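Local coordinates for protein NBR1 homolog (Arabidopsis thaliana, PDB 6TGS), which acts probably as a receptor that delivers ubiquitinated protein aggregates to autophagic degradation in the vacuole, its PB1 domain mediating self-association, at residues F21-K26 with L31-A36; A36-K41 with L54-S59. The protein carries 3 engineered substitutions. One frame throughout, in Å; residues are numbered along the deposited sequence. Where two conformers were deposited one is given.

Interaction 1 (F21-K26 with L31-A36); sequences FRVPVK and LDLEMA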
ATOM      1  N   PHE A  21       2.450  -6.158  -7.064  1.00 18.84           N
ATOM      2  CA  PHE A  21       1.134  -6.399  -7.639  1.00 19.40           C
ATOM      3  C   PHE A  21       0.590  -5.072  -8.146  1.00 20.89           C
ATOM      4  O   PHE A  21       1.151  -4.009  -7.879  1.00 23.74           O
ATOM      5  CB  PHE A  21       0.171  -7.064  -6.646  1.00 18.12           C
ATOM      6  CG  PHE A  21      -0.030  -6.297  -5.377  1.00 19.99           C
ATOM      7  CD1 PHE A  21       0.805  -6.502  -4.300  1.00 21.41           C
ATOM      8  CD2 PHE A  21      -1.080  -5.398  -5.248  1.00 23.13           C
ATOM      9  CE1 PHE A  21       0.617  -5.814  -3.112  1.00 23.78           C
ATOM     10  CE2 PHE A  21      -1.282  -4.707  -4.053  1.00 24.69           C
ATOM     11  CZ  PHE A  21      -0.421  -4.921  -2.990  1.00 20.30           C
ATOM     12  N   ARG A  22      -0.506  -5.127  -8.890  1.00 22.91           N
ATOM     13  CA  ARG A  22      -1.073  -3.910  -9.457  1.00 24.79           C
ATOM     14  C   ARG A  22      -2.491  -3.713  -8.953  1.00 23.16           C
ATOM     15  O   ARG A  22      -3.242  -4.674  -8.761  1.00 26.18           O
ATOM     16  CB  ARG A  22      -1.058  -3.950 -10.987  1.00 25.90           C
ATOM     17  CG  ARG A  22       0.330  -4.127 -11.579  1.00 27.23           C
ATOM     18  CD  ARG A  22       0.411  -3.587 -13.002  1.00 38.86           C
ATOM     19  NE  ARG A  22      -0.639  -4.124 -13.863  1.00 37.78           N
ATOM     20  CZ  ARG A  22      -1.071  -3.530 -14.969  1.00 41.75           C
ATOM     21  NH1 ARG A  22      -0.547  -2.374 -15.353  1.00 34.79           N
ATOM     22  NH2 ARG A  22      -2.034  -4.088 -15.689  1.00 41.19           N
ATOM     23  N   VAL A  23      -2.859  -2.449  -8.752  1.00 26.26           N
ATOM     24  CA  VAL A  23      -4.136  -2.082  -8.172  1.00 27.81           C
ATOM     25  C   VAL A  23      -4.887  -1.239  -9.201  1.00 27.46           C
ATOM     26  O   VAL A  23      -4.376  -0.198  -9.627  1.00 30.82           O
ATOM     27  CB  VAL A  23      -3.981  -1.302  -6.857  1.00 29.40           C
ATOM     28  CG1 VAL A  23      -5.344  -0.856  -6.371  1.00 33.58           C
ATOM     29  CG2 VAL A  23      -3.286  -2.169  -5.810  1.00 27.81           C
ATOM     30  N   PRO A  24      -6.077  -1.647  -9.626  1.00 31.68           N
ATOM     31  CA  PRO A  24      -6.828  -0.839 -10.593  1.00 42.30           C
ATOM     32  C   PRO A  24      -7.257   0.496 -10.001  1.00 42.92           C
ATOM     33  O   PRO A  24      -7.474   0.635  -8.796  1.00 34.49           O
ATOM     34  CB  PRO A  24      -8.040  -1.719 -10.925  1.00 38.16           C
ATOM     35  CG  PRO A  24      -8.184  -2.626  -9.745  1.00 41.72           C
ATOM     36  CD  PRO A  24      -6.782  -2.888  -9.272  1.00 34.84           C
ATOM     37  N   VAL A  25      -7.324   1.488 -10.883  1.00 44.43           N
ATOM     38  CA  VAL A  25      -7.823   2.836 -10.511  1.00 44.83           C
ATOM     39  C   VAL A  25      -9.177   3.072 -11.178  1.00 53.86           C
ATOM     40  O   VAL A  25      -9.416   2.522 -12.268  1.00 44.93           O
ATOM     41  CB  VAL A  25      -6.815   3.937 -10.883  1.00 49.97           C
ATOM     42  CG1 VAL A  25      -5.401   3.575 -10.462  1.00 47.38           C
ATOM     43  CG2 VAL A  25      -6.881   4.281 -12.361  1.00 54.93           C
ATOM     44  N   LYS A  26     -10.033   3.845 -10.524  1.00 52.79           N
ATOM     45  CA  LYS A  26     -11.339   4.202 -11.120  1.00 53.26           C
ATOM     46  C   LYS A  26     -11.118   5.400 -12.047  1.00 51.62           C
ATOM     47  O   LYS A  26     -10.003   5.933 -12.074  1.00 53.15           O
ATOM     48  CB  LYS A  26     -12.312   4.522  -9.985  1.00 54.55           C
ATOM     49  CG  LYS A  26     -12.678   3.333  -9.107  1.00 47.27           C
ATOM     50  CD  LYS A  26     -13.010   3.721  -7.687  1.00 62.97           C
ATOM     51  CE  LYS A  26     -13.083   2.535  -6.746  1.00 70.39           C
ATOM     52  NZ  LYS A  26     -14.187   2.675  -5.766  1.00 63.99           N
ATOM     53  N   LEU A  31      -8.014   4.748  -6.095  1.00 48.66           N
ATOM     54  CA  LEU A  31      -7.637   3.313  -6.101  1.00 41.84           C
ATOM     55  C   LEU A  31      -8.889   2.448  -5.923  1.00 39.01           C
ATOM     56  O   LEU A  31      -9.680   2.791  -5.041  1.00 41.95           O
ATOM     57  CB  LEU A  31      -6.618   3.065  -4.985  1.00 47.42           C
ATOM     58  CG  LEU A  31      -5.191   3.526  -5.268  1.00 50.88           C
ATOM     59  CD1 LEU A  31      -4.276   3.175  -4.104  1.00 38.73           C
ATOM     60  CD2 LEU A  31      -4.666   2.914  -6.556  1.00 43.01           C
ATOM     61  N   ASP A  32      -8.997   1.409  -6.533  0.60 38.63           N
ATOM     62  CA  ASP A  32     -10.048   0.435  -6.237  0.60 42.13           C
ATOM     63  C   ASP A  32      -9.559  -0.538  -5.163  0.60 39.69           C
ATOM     64  O   ASP A  32      -9.426  -1.742  -5.377  0.60 39.80           O
ATOM     65  CB  ASP A  32     -10.471  -0.294  -7.509  0.60 43.67           C
ATOM     66  CG  ASP A  32     -11.807  -1.006  -7.363  0.60 49.13           C
ATOM     67  OD1 ASP A  32     -12.370  -1.003  -6.248  0.60 54.82           O
ATOM     68  OD2 ASP A  32     -12.297  -1.571  -8.364  0.60 50.96           O
ATOM     69  N   LEU A  33      -9.275   0.023  -3.988  0.60 38.64           N
ATOM     70  CA  LEU A  33      -8.743  -0.742  -2.870  0.60 36.40           C
ATOM     71  C   LEU A  33      -8.851   0.087  -1.599  0.60 36.75           C
ATOM     72  O   LEU A  33      -8.597   1.297  -1.618  0.60 33.43           O
ATOM     73  CB  LEU A  33      -7.281  -1.141  -3.117  0.60 34.43           C
ATOM     74  CG  LEU A  33      -6.701  -2.243  -2.223  0.60 29.62           C
ATOM     75  CD1 LEU A  33      -7.402  -3.565  -2.468  0.60 27.93           C
ATOM     76  CD2 LEU A  33      -5.211  -2.392  -2.461  0.60 28.07           C
ATOM     77  N   GLU A  34      -9.229  -0.566  -0.505  0.60 33.69           N
ATOM     78  CA  GLU A  34      -9.256   0.031   0.824  0.60 31.90           C
ATOM     79  C   GLU A  34      -8.261  -0.700   1.723  0.60 30.88           C
ATOM     80  O   GLU A  34      -7.653  -1.705   1.331  0.60 26.81           O
ATOM     81  CB  GLU A  34     -10.669  -0.009   1.418  0.60 33.79           C
ATOM     82  CG  GLU A  34     -11.267  -1.404   1.494  0.60 35.57           C
ATOM     83  CD  GLU A  34     -12.185  -1.581   2.684  0.60 40.91           C
ATOM     84  OE1 GLU A  34     -11.725  -1.369   3.829  0.60 38.69           O
ATOM     85  OE2 GLU A  34     -13.367  -1.933   2.479  0.60 52.51           O
ATOM     86  N   MET A  35      -8.114  -0.190   2.951  1.00 28.48           N
ATOM     87  CA  MET A  35      -7.074  -0.692   3.844  1.00 26.02           C
ATOM     88  C   MET A  35      -7.283  -2.163   4.170  1.00 28.00           C
ATOM     89  O   MET A  35      -6.315  -2.926   4.254  1.00 23.85           O
ATOM     90  CB  MET A  35      -7.020   0.147   5.123  1.00 27.97           C
ATOM     91  CG  MET A  35      -6.255   1.481   4.973  1.00 28.34           C
ATOM     92  SD  MET A  35      -4.479   1.316   4.633  1.00 31.13           S
ATOM     93  CE  MET A  35      -4.070   0.130   5.917  1.00 28.43           C
ATOM     94  N   ALA A  36      -8.540  -2.596   4.312  1.00 22.80           N
ATOM     95  CA  ALA A  36      -8.784  -4.003   4.610  1.00 26.83           C
ATOM     96  C   ALA A  36      -8.299  -4.904   3.478  1.00 23.06           C
ATOM     97  O   ALA A  36      -7.695  -5.961   3.722  1.00 23.07           O
ATOM     98  CB  ALA A  36     -10.270  -4.239   4.875  1.00 28.17           C
TER

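Interaction 2 (A36-K41 with L54-S59); sequences AGLKEK and LSLTYS. With GOL (glycerol), chain C.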
ATOM      1  N   ALA A  36      -8.540  -2.596   4.312  1.00 22.80           N
ATOM      2  CA  ALA A  36      -8.784  -4.003   4.610  1.00 26.83           C
ATOM      3  C   ALA A  36      -8.299  -4.904   3.478  1.00 23.06           C
ATOM      4  O   ALA A  36      -7.695  -5.961   3.722  1.00 23.07           O
ATOM      5  CB  ALA A  36     -10.270  -4.239   4.875  1.00 28.17           C
ATOM      6  N   GLY A  37      -8.582  -4.532   2.232  1.00 23.50           N
ATOM      7  CA  GLY A  37      -8.144  -5.358   1.120  1.00 25.09           C
ATOM      8  C   GLY A  37      -6.639  -5.338   0.933  1.00 21.60           C
ATOM      9  O   GLY A  37      -6.050  -6.342   0.522  1.00 20.36           O
ATOM     10  N   LEU A  38      -6.001  -4.203   1.243  1.00 19.92           N
ATOM     11  CA  LEU A  38      -4.542  -4.122   1.188  1.00 16.56           C
ATOM     12  C   LEU A  38      -3.915  -5.048   2.220  1.00 19.68           C
ATOM     13  O   LEU A  38      -2.968  -5.790   1.924  1.00 17.08           O
ATOM     14  CB  LEU A  38      -4.099  -2.676   1.422  1.00 18.67           C
ATOM     15  CG  LEU A  38      -2.593  -2.490   1.520  1.00 16.32           C
ATOM     16  CD1 LEU A  38      -1.921  -2.967   0.223  1.00 20.72           C
ATOM     17  CD2 LEU A  38      -2.280  -1.023   1.835  1.00 23.40           C
ATOM     18  N   LYS A  39      -4.434  -5.015   3.446  1.00 17.53           N
ATOM     19  CA  LYS A  39      -3.903  -5.885   4.483  1.00 16.48           C
ATOM     20  C   LYS A  39      -4.113  -7.352   4.125  1.00 15.23           C
ATOM     21  O   LYS A  39      -3.259  -8.197   4.411  1.00 18.81           O
ATOM     22  CB  LYS A  39      -4.544  -5.528   5.832  1.00 18.08           C
ATOM     23  CG  LYS A  39      -3.986  -4.235   6.396  1.00 22.03           C
ATOM     24  CD  LYS A  39      -4.571  -3.884   7.743  1.00 27.79           C
ATOM     25  CE  LYS A  39      -4.016  -4.790   8.831  1.00 25.90           C
ATOM     26  NZ  LYS A  39      -4.510  -4.394  10.187  1.00 28.76           N
ATOM     27  N   GLU A  40      -5.250  -7.679   3.507  1.00 16.40           N
ATOM     28  CA  GLU A  40      -5.517  -9.069   3.153  1.00 15.29           C
ATOM     29  C   GLU A  40      -4.563  -9.546   2.067  1.00 15.48           C
ATOM     30  O   GLU A  40      -4.126 -10.698   2.071  1.00 19.16           O
ATOM     31  CB  GLU A  40      -6.969  -9.223   2.708  1.00 19.99           C
ATOM     32  CG  GLU A  40      -7.957  -9.090   3.872  1.00 21.24           C
ATOM     33  CD  GLU A  40      -9.388  -8.860   3.402  1.00 35.78           C
ATOM     34  OE1 GLU A  40      -9.605  -8.696   2.187  1.00 37.22           O
ATOM     35  OE2 GLU A  40     -10.298  -8.827   4.257  1.00 35.38           O
ATOM     36  N   LYS A  41      -4.255  -8.674   1.114  1.00 16.97           N
ATOM     37  CA  LYS A  41      -3.312  -9.049   0.072  1.00 14.98           C
ATOM     38  C   LYS A  41      -1.921  -9.240   0.661  1.00 16.45           C
ATOM     39  O   LYS A  41      -1.250 -10.238   0.392  1.00 17.10           O
ATOM     40  CB  LYS A  41      -3.326  -7.977  -1.020  1.00 16.95           C
ATOM     41  CG  LYS A  41      -2.471  -8.318  -2.224  1.00 18.20           C
ATOM     42  CD  LYS A  41      -3.197  -9.323  -3.129  1.00 27.93           C
ATOM     43  CE  LYS A  41      -2.379  -9.635  -4.360  1.00 28.95           C
ATOM     44  NZ  LYS A  41      -3.234 -10.240  -5.428  1.00 31.29           N
ATOM     45  N   LEU A  54      -0.156  -4.205  11.599  1.00 22.91           N
ATOM     46  CA  LEU A  54       1.045  -4.061  10.794  1.00 22.06           C
ATOM     47  C   LEU A  54       1.358  -2.590  10.608  1.00 21.79           C
ATOM     48  O   LEU A  54       0.451  -1.785  10.396  1.00 30.93           O
ATOM     49  CB  LEU A  54       0.846  -4.709   9.427  1.00 23.44           C
ATOM     50  CG  LEU A  54       0.399  -6.172   9.448  1.00 24.64           C
ATOM     51  CD1 LEU A  54       0.023  -6.644   8.055  1.00 24.08           C
ATOM     52  CD2 LEU A  54       1.514  -7.020   9.996  1.00 25.20           C
ATOM     53  N   SER A  55       2.629  -2.239  10.679  1.00 21.03           N
ATOM     54  CA  SER A  55       3.055  -0.907  10.280  1.00 21.97           C
ATOM     55  C   SER A  55       3.324  -0.923   8.776  1.00 19.68           C
ATOM     56  O   SER A  55       4.217  -1.639   8.312  1.00 21.82           O
ATOM     57  CB  SER A  55       4.295  -0.466  11.060  1.00 29.19           C
ATOM     58  OG  SER A  55       4.988   0.575  10.394  1.00 34.42           O
ATOM     59  N   LEU A  56       2.556  -0.140   8.022  1.00 16.32           N
ATOM     60  CA  LEU A  56       2.681  -0.037   6.574  1.00 18.71           C
ATOM     61  C   LEU A  56       3.137   1.381   6.262  1.00 18.59           C
ATOM     62  O   LEU A  56       2.394   2.334   6.511  1.00 18.92           O
ATOM     63  CB  LEU A  56       1.352  -0.352   5.892  1.00 19.64           C
ATOM     64  CG  LEU A  56       0.723  -1.688   6.317  1.00 22.15           C
ATOM     65  CD1 LEU A  56      -0.623  -1.924   5.614  1.00 24.66           C
ATOM     66  CD2 LEU A  56       1.697  -2.806   6.017  1.00 16.79           C
ATOM     67  N   THR A  57       4.373   1.529   5.772  1.00 14.10           N
ATOM     68  CA  THR A  57       4.940   2.856   5.567  1.00 15.46           C
ATOM     69  C   THR A  57       5.499   3.005   4.159  1.00 20.21           C
ATOM     70  O   THR A  57       5.932   2.026   3.546  1.00 18.19           O
ATOM     71  CB  THR A  57       6.063   3.158   6.581  1.00 20.25           C
ATOM     72  OG1 THR A  57       7.052   2.121   6.559  1.00 21.55           O
ATOM     73  CG2 THR A  57       5.475   3.289   7.995  1.00 18.63           C
ATOM     74  N   TYR A  58       5.504   4.236   3.647  1.00 14.85           N
ATOM     75  CA  TYR A  58       6.280   4.546   2.455  1.00 15.25           C
ATOM     76  C   TYR A  58       7.031   5.850   2.655  1.00 17.59           C
ATOM     77  O   TYR A  58       6.675   6.651   3.518  1.00 17.22           O
ATOM     78  CB  TYR A  58       5.409   4.620   1.197  1.00 17.58           C
ATOM     79  CG  TYR A  58       4.413   5.756   1.080  1.00 17.86           C
ATOM     80  CD1 TYR A  58       4.753   6.944   0.426  1.00 18.26           C
ATOM     81  CD2 TYR A  58       3.106   5.612   1.551  1.00 19.33           C
ATOM     82  CE1 TYR A  58       3.821   7.963   0.266  1.00 17.69           C
ATOM     83  CE2 TYR A  58       2.171   6.620   1.394  1.00 21.17           C
ATOM     84  CZ  TYR A  58       2.542   7.801   0.754  1.00 25.20           C
ATOM     85  OH  TYR A  58       1.617   8.814   0.598  1.00 25.47           O
ATOM     86  N   SER A  59       8.107   6.034   1.882  1.00 16.69           N
ATOM     87  CA  SER A  59       8.912   7.254   1.962  1.00 16.45           C
ATOM     88  C   SER A  59       8.482   8.225   0.876  1.00 20.76           C
ATOM     89  O   SER A  59       8.544   7.900  -0.317  1.00 25.36           O
ATOM     90  CB  SER A  59      10.412   6.963   1.864  1.00 23.92           C
ATOM     91  OG  SER A  59      10.810   5.977   2.796  1.00 25.16           O
TER
HETATM   92  C1  GOL C 102      -4.435  -0.725  10.073  1.00 43.85           C
HETATM   93  O1  GOL C 102      -5.260   0.394  10.213  1.00 61.22           O
HETATM   94  C2  GOL C 102      -2.996  -0.181   9.878  1.00 42.38           C
HETATM   95  O2  GOL C 102      -2.362   0.092  11.092  1.00 48.00           O
HETATM   96  C3  GOL C 102      -2.278  -1.284   9.078  1.00 50.17           C
HETATM   97  O3  GOL C 102      -2.009  -2.318   9.989  1.00 38.79           O

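Interaction 1 (F21-K26 with L31-A36)
Val23 of 21-26 splays its two methyls against Leu31 and Leu33 of 31-36. CB branches at once: CG1, set anti to the backbone N (chi1 175°), lies 3.8 Å from Leu31 CD2 and equally near Leu33 CB, while CG2 packs on Leu33 CD2 at 3.9 Å in one of the two conformers of that leucine. Both leucines cross the valine at about a right angle, its CG1 bridging Leu31 and Leu33. Leu31 CD2 is shared, for Val25 CG1 also touches it, at 4.0 Å. Beyond the valine the chains are tied by their backbones: Asp32 N donates to Pro24 O (2.8 Å), a nearly straight bond with an N-H...O angle of 167°. It belongs to a single bridge between Val25 and Leu31, formed where the strand has already ended. Asp32 centres an inverse gamma turn, closed by a weak bond from Leu33 N to Leu31 O. On the outer side the Pro24 ring leans on Asp32 CB, and Lys26 reaches across Asp32, which has two conformers; in one of them OD1 lies 3.6 Å from Lys26 CE. There Lys26 NZ stays 4.1 Å from Asp32 OD1, too far for a salt bridge; a bound sulfate, probably from the crystallisation liquor, lies close to the lysine side chain. The contact closes the turn between edge strand 17-23 and helix 35-46 of this PB1 domain, with Val23 resting on Val10 and Leu31 on Leu8 of strand 8-14, Leu31 also on Thr78 of helix 71-79, and Leu33 on Leu38.

Interaction 2 (A36-K41 with L54-S59)
Leu38 and Lys39 on helix 35-46 face Leu56 on strand 55-59, a helix-on-sheet contact of the ubiquitin-like beta-grasp fold to which PB1 domains belong. The inner side is wholly apolar. Leu38, with CG anti to the backbone N (chi1 174°), extends its CD2 to 4.2 Å from CD1 of Leu56, and both leucines are buried. That one methyl of Leu56 also takes the aliphatic root of the lysine, lying 4.2 Å from Lys39 CG, the two side chains meeting at a slant. Beside it, Ile87 and Val89 of the adjacent strand 84-90 touch Leu56. Toward the outer side direct packing gives way to a glycerol, probably from the crystallisation liquor, lodged between helix and strand. Its C3 lies 3.9 Å from Leu56 CD1, and its O3 sits at a notably short 2.5 Å from Leu54 O. The bend of the lysine chain at chi3 (73°) turns its end to this rim, where NZ comes within 3.3 Å of glycerol O3. The stronger polar partner of NZ is Ala52 O, so the ammonium ties the helix to the loop leading into the strand. With an alanine here in place of Lys39, Ala52 O would probably lose this donor and a gap would open beside Leu56 CD1 where the methylene chain lay. Glycerol O3 has lysine and backbone as neighbours at once: it accepts a weak hydrogen bond from Lys39 NZ while donating one to Leu54 O.

Helix 35-46 belongs to both contacts, which share Ala36: interaction 1 fastens the approach to the helix to edge strand 17-23, and interaction 2 sets its first turns over strand 55-59, on the other flank of the same sheet. Interaction 1 is mixed, a partly buried valine-leucine cluster with a backbone bond and an exposed, charged rim. Interaction 2 buries less than half as much area between its segments, lies nearer the chain centre and is apolar within, its polar links running through glycerol and a loop carbonyl. The two join directly: Phe21 CZ packs on Leu38 CD1 and Met35 CE on Leu56 CD1, so that the contacts meet through apolar packing at the helix.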